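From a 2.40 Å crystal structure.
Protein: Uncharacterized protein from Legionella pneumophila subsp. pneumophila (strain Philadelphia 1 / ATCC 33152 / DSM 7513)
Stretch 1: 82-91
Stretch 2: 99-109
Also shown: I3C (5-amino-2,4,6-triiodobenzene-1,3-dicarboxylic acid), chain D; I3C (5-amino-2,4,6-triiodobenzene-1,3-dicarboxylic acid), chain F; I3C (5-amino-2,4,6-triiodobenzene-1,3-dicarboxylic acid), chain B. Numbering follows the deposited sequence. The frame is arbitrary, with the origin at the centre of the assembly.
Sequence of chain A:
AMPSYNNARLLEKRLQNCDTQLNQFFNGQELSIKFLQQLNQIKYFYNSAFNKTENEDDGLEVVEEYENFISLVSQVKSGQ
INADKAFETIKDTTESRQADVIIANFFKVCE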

# COMPACT_ATOMS: atom_id res chain seq x y z
N ASN A 82 17.15 -1.29 -3.50
CA ASN A 82 16.90 -2.66 -3.09
C ASN A 82 15.81 -2.69 -2.02
O ASN A 82 15.38 -1.65 -1.51
CB ASN A 82 18.19 -3.34 -2.60
CG ASN A 82 18.83 -2.63 -1.42
OD1 ASN A 82 18.17 -1.96 -0.62
ND2 ASN A 82 20.14 -2.79 -1.29
N ALA A 83 15.38 -3.90 -1.67
CA ALA A 83 14.26 -4.05 -0.74
C ALA A 83 14.60 -3.51 0.65
O ALA A 83 13.70 -3.06 1.36
CB ALA A 83 13.86 -5.52 -0.65
N ASP A 84 15.87 -3.55 1.05
CA ASP A 84 16.23 -3.02 2.36
C ASP A 84 16.07 -1.51 2.42
O ASP A 84 15.55 -0.98 3.41
CB ASP A 84 17.66 -3.42 2.72
CG ASP A 84 17.78 -4.89 3.06
OD1 ASP A 84 16.73 -5.53 3.25
OD2 ASP A 84 18.92 -5.39 3.14
N LYS A 85 16.51 -0.80 1.38
CA LYS A 85 16.28 0.64 1.32
C LYS A 85 14.80 0.97 1.43
O LYS A 85 14.41 1.88 2.16
CB LYS A 85 16.86 1.21 0.03
CG LYS A 85 18.38 1.23 -0.05
CD LYS A 85 18.96 2.45 0.64
CE LYS A 85 20.46 2.55 0.42
NZ LYS A 85 21.04 3.71 1.16
N ALA A 86 13.96 0.22 0.71
CA ALA A 86 12.53 0.49 0.71
C ALA A 86 11.91 0.26 2.08
O ALA A 86 11.11 1.07 2.55
CB ALA A 86 11.83 -0.38 -0.33
N PHE A 87 12.26 -0.86 2.73
CA PHE A 87 11.68 -1.15 4.04
C PHE A 87 12.16 -0.17 5.10
O PHE A 87 11.39 0.20 5.99
CB PHE A 87 12.01 -2.58 4.46
CG PHE A 87 11.41 -2.98 5.77
CD1 PHE A 87 10.03 -2.98 5.95
CD2 PHE A 87 12.22 -3.35 6.84
CE1 PHE A 87 9.47 -3.35 7.16
CE2 PHE A 87 11.66 -3.72 8.05
CZ PHE A 87 10.29 -3.71 8.21
N GLU A 88 13.42 0.26 5.03
CA GLU A 88 13.92 1.29 5.94
C GLU A 88 13.08 2.56 5.88
O GLU A 88 12.95 3.27 6.88
CB GLU A 88 15.37 1.63 5.61
CG GLU A 88 16.43 0.75 6.23
CD GLU A 88 17.82 1.26 5.93
OE1 GLU A 88 17.95 2.11 5.02
OE2 GLU A 88 18.78 0.83 6.61
N THR A 89 12.52 2.86 4.71
CA THR A 89 11.81 4.13 4.51
C THR A 89 10.54 4.21 5.35
O THR A 89 10.14 5.31 5.74
CB THR A 89 11.48 4.32 3.03
OG1 THR A 89 12.65 4.09 2.24
CG2 THR A 89 10.99 5.72 2.78
N ILE A 90 9.90 3.08 5.64
CA ILE A 90 8.57 3.09 6.25
C ILE A 90 8.50 2.27 7.53
O ILE A 90 7.43 2.21 8.14
CB ILE A 90 7.49 2.63 5.26
CG1 ILE A 90 7.91 1.35 4.52
CG2 ILE A 90 7.19 3.74 4.25
CD1 ILE A 90 7.64 0.07 5.28
N LYS A 91 9.59 1.64 7.97
CA LYS A 91 9.49 0.75 9.12
C LYS A 91 9.19 1.52 10.41
O LYS A 91 8.47 1.00 11.27
CB LYS A 91 10.78 -0.07 9.27
CG LYS A 91 12.04 0.75 9.50
CD LYS A 91 13.25 -0.14 9.70
CE LYS A 91 14.49 0.68 10.03
NZ LYS A 91 15.71 -0.17 10.10
N ALA A 99 2.10 -5.66 9.77
CA ALA A 99 2.25 -4.87 8.55
C ALA A 99 3.72 -4.78 8.14
O ALA A 99 4.03 -4.79 6.95
CB ALA A 99 1.66 -3.48 8.74
N ASP A 100 4.63 -4.69 9.11
CA ASP A 100 6.05 -4.73 8.80
C ASP A 100 6.42 -5.99 8.03
O ASP A 100 7.18 -5.93 7.05
CB ASP A 100 6.88 -4.64 10.09
CG ASP A 100 7.21 -3.21 10.47
OD1 ASP A 100 6.67 -2.28 9.85
OD2 ASP A 100 8.03 -3.02 11.39
N VAL A 101 5.87 -7.13 8.44
CA VAL A 101 6.23 -8.41 7.83
C VAL A 101 5.76 -8.48 6.39
O VAL A 101 6.52 -8.84 5.49
CB VAL A 101 5.67 -9.57 8.67
CG1 VAL A 101 5.88 -10.89 7.96
CG2 VAL A 101 6.32 -9.59 10.05
N ILE A 102 4.49 -8.14 6.14
CA ILE A 102 3.95 -8.28 4.79
C ILE A 102 4.54 -7.23 3.86
O ILE A 102 4.72 -7.49 2.67
CB ILE A 102 2.41 -8.22 4.82
CG1 ILE A 102 1.92 -6.86 5.32
CG2 ILE A 102 1.85 -9.34 5.69
CD1 ILE A 102 0.41 -6.75 5.39
N ILE A 103 4.86 -6.04 4.38
CA ILE A 103 5.40 -4.99 3.52
C ILE A 103 6.86 -5.26 3.18
O ILE A 103 7.29 -5.05 2.04
CB ILE A 103 5.21 -3.61 4.18
CG1 ILE A 103 3.73 -3.23 4.20
CG2 ILE A 103 6.02 -2.56 3.45
CD1 ILE A 103 3.44 -1.97 5.00
N ALA A 104 7.64 -5.73 4.15
CA ALA A 104 9.02 -6.08 3.87
C ALA A 104 9.11 -7.27 2.93
O ALA A 104 9.94 -7.29 2.01
CB ALA A 104 9.77 -6.38 5.17
N ASN A 105 8.25 -8.28 3.13
CA ASN A 105 8.24 -9.43 2.23
C ASN A 105 7.86 -9.01 0.81
O ASN A 105 8.43 -9.52 -0.16
CB ASN A 105 7.29 -10.50 2.75
CG ASN A 105 7.12 -11.66 1.78
OD1 ASN A 105 6.23 -11.64 0.93
ND2 ASN A 105 7.96 -12.67 1.92
N PHE A 106 6.90 -8.09 0.67
CA PHE A 106 6.49 -7.68 -0.67
C PHE A 106 7.60 -6.92 -1.39
O PHE A 106 7.75 -7.04 -2.61
CB PHE A 106 5.21 -6.85 -0.61
CG PHE A 106 4.56 -6.65 -1.96
CD1 PHE A 106 3.76 -7.64 -2.51
CD2 PHE A 106 4.74 -5.47 -2.66
CE1 PHE A 106 3.16 -7.46 -3.75
CE2 PHE A 106 4.14 -5.28 -3.90
CZ PHE A 106 3.35 -6.28 -4.44
N PHE A 107 8.40 -6.14 -0.65
CA PHE A 107 9.52 -5.45 -1.28
C PHE A 107 10.56 -6.44 -1.79
O PHE A 107 11.06 -6.30 -2.92
CB PHE A 107 10.17 -4.48 -0.29
CG PHE A 107 9.37 -3.24 -0.08
CD1 PHE A 107 8.59 -2.72 -1.10
CD2 PHE A 107 9.39 -2.58 1.14
CE1 PHE A 107 7.84 -1.58 -0.91
CE2 PHE A 107 8.64 -1.44 1.34
CZ PHE A 107 7.87 -0.93 0.31
N LYS A 108 10.90 -7.44 -0.98
CA LYS A 108 11.87 -8.44 -1.42
C LYS A 108 11.37 -9.27 -2.59
O LYS A 108 12.18 -9.77 -3.38
CB LYS A 108 12.24 -9.35 -0.24
CG LYS A 108 12.69 -8.59 0.99
CD LYS A 108 13.43 -9.48 1.97
CE LYS A 108 14.86 -9.73 1.52
NZ LYS A 108 15.68 -8.48 1.57
N VAL A 109 10.05 -9.41 -2.73
CA VAL A 109 9.49 -10.12 -3.88
C VAL A 109 9.74 -9.34 -5.16
O VAL A 109 10.13 -9.90 -6.19
CB VAL A 109 7.99 -10.39 -3.67
CG1 VAL A 109 7.34 -10.74 -4.98
CG2 VAL A 109 7.79 -11.50 -2.65
I3 I3C D . 9.92 -7.09 8.82
I2 I3C D . 10.43 -12.49 11.71
I1 I3C D . 11.05 -7.14 14.84
O8 I3C D . 9.44 -5.36 12.16
O9 I3C D . 11.53 -5.34 11.50
C10 I3C D . 10.93 -10.45 14.33
N13 I3C D . 10.01 -10.30 9.36
C1 I3C D . 10.48 -7.45 11.82
C6 I3C D . 10.24 -8.18 10.56
C5 I3C D . 10.23 -9.65 10.53
C4 I3C D . 10.46 -10.41 11.78
C3 I3C D . 10.71 -9.69 13.06
C2 I3C D . 10.71 -8.20 13.07
C7 I3C D . 10.49 -5.95 11.83
O11 I3C D . 12.03 -10.35 14.91
O12 I3C D . 10.02 -11.18 14.76
I3 I3C F . 21.69 -7.18 -4.73
I2 I3C F . 19.03 -2.05 -7.02
I1 I3C F . 23.20 -1.53 -2.59
O8 I3C F . 22.87 -5.13 -1.70
O9 I3C F . 24.39 -5.17 -3.27
C10 I3C F . 20.99 -0.66 -4.82
N13 I3C F . 19.78 -5.23 -6.54
C1 I3C F . 22.27 -4.25 -3.83
C6 I3C F . 21.47 -5.10 -4.75
C5 I3C F . 20.51 -4.47 -5.70
C4 I3C F . 20.36 -2.99 -5.72
C3 I3C F . 21.15 -2.15 -4.80
C2 I3C F . 22.11 -2.77 -3.86
C7 I3C F . 23.24 -4.89 -2.87
O11 I3C F . 21.59 -0.00 -5.70
O12 I3C F . 20.26 -0.12 -3.96
I3 I3C B . 5.25 11.69 8.77
I2 I3C B . 7.36 7.36 4.96
I1 I3C B . 2.07 6.48 7.94
O8 I3C B . 1.88 10.17 8.69
O9 I3C B . 2.94 9.18 10.34
C10 I3C B . 4.59 5.85 5.93
N13 I3C B . 7.17 10.12 6.64
C1 I3C B . 3.86 9.00 8.17
C6 I3C B . 5.05 9.83 7.86
C5 I3C B . 6.08 9.36 6.92
C4 I3C B . 5.92 8.04 6.29
C3 I3C B . 4.75 7.19 6.58
C2 I3C B . 3.72 7.68 7.52
C7 I3C B . 2.82 9.48 9.13
O11 I3C B . 4.08 5.79 4.80
O12 I3C B . 4.98 4.83 6.55

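Two helices of one chain pack nearly antiparallel, their N-to-C directions 153° apart and their axes 8.8 Å from each other at closest approach. The register runs from Ala-83 beside Phe-107 (CA to CA 5.0 Å) through Phe-87 beside Ala-104 (CA to CA 5.6 Å) to Lys-91 beside Asp-100 (CA to CA 6.5 Å), so the backbones diverge toward Lys-91. The first helix is capped by Asn-82, whose OD1 accepts from Lys-85 N at 2.8 Å with a nearly straight N-H...O angle of 169°. No hydrogen bond crosses the contact; packing is mainly apolar and buries 477 Å², both sides summed.

At the Ala-83 end the backbones come closest of the three register pairs, and the small side chain of Ala-83 packs against the second helix's backbone: its CB lies 3.5 Å from Lys-108 N and 3.9 Å from Phe-107 CB. Phe-107 (chi1 m) is the knob, seated among Ala-83, Ala-86, Phe-87 and Ile-90. Ala-86 CB sits over one face of its ring, 3.7 Å from the centroid of Phe-107 and 13° off the normal, a CH-pi contact, while Ile-90 CG1 approaches the ring edge, 4.3 Å from Phe-107 CE2. A second CH-pi contact reverses the roles of the helices: Ala-104 CB lies over the Phe-87 ring, 3.7 Å from its centroid and 20° off the normal. The CA-to-CB bond of Phe-87 points sideways, yet with chi1 at t its ring reaches the second helix, where Phe-87 CE1 comes within 3.5 Å of Asp-100 O. Farther along, Ile-90 CD1 meets Ile-103 CG2 at 3.6 Å.

At the exposed margin, Lys-108 curls its side chain (chi3 and chi4 both p) to bring NZ 3.6 Å from Asp-84 OD1, a salt bridge. The chain D I3C adjoins both helices: its I3 lies 3.5 Å from Phe-87 CZ and 3.7 Å from Ala-104 CB.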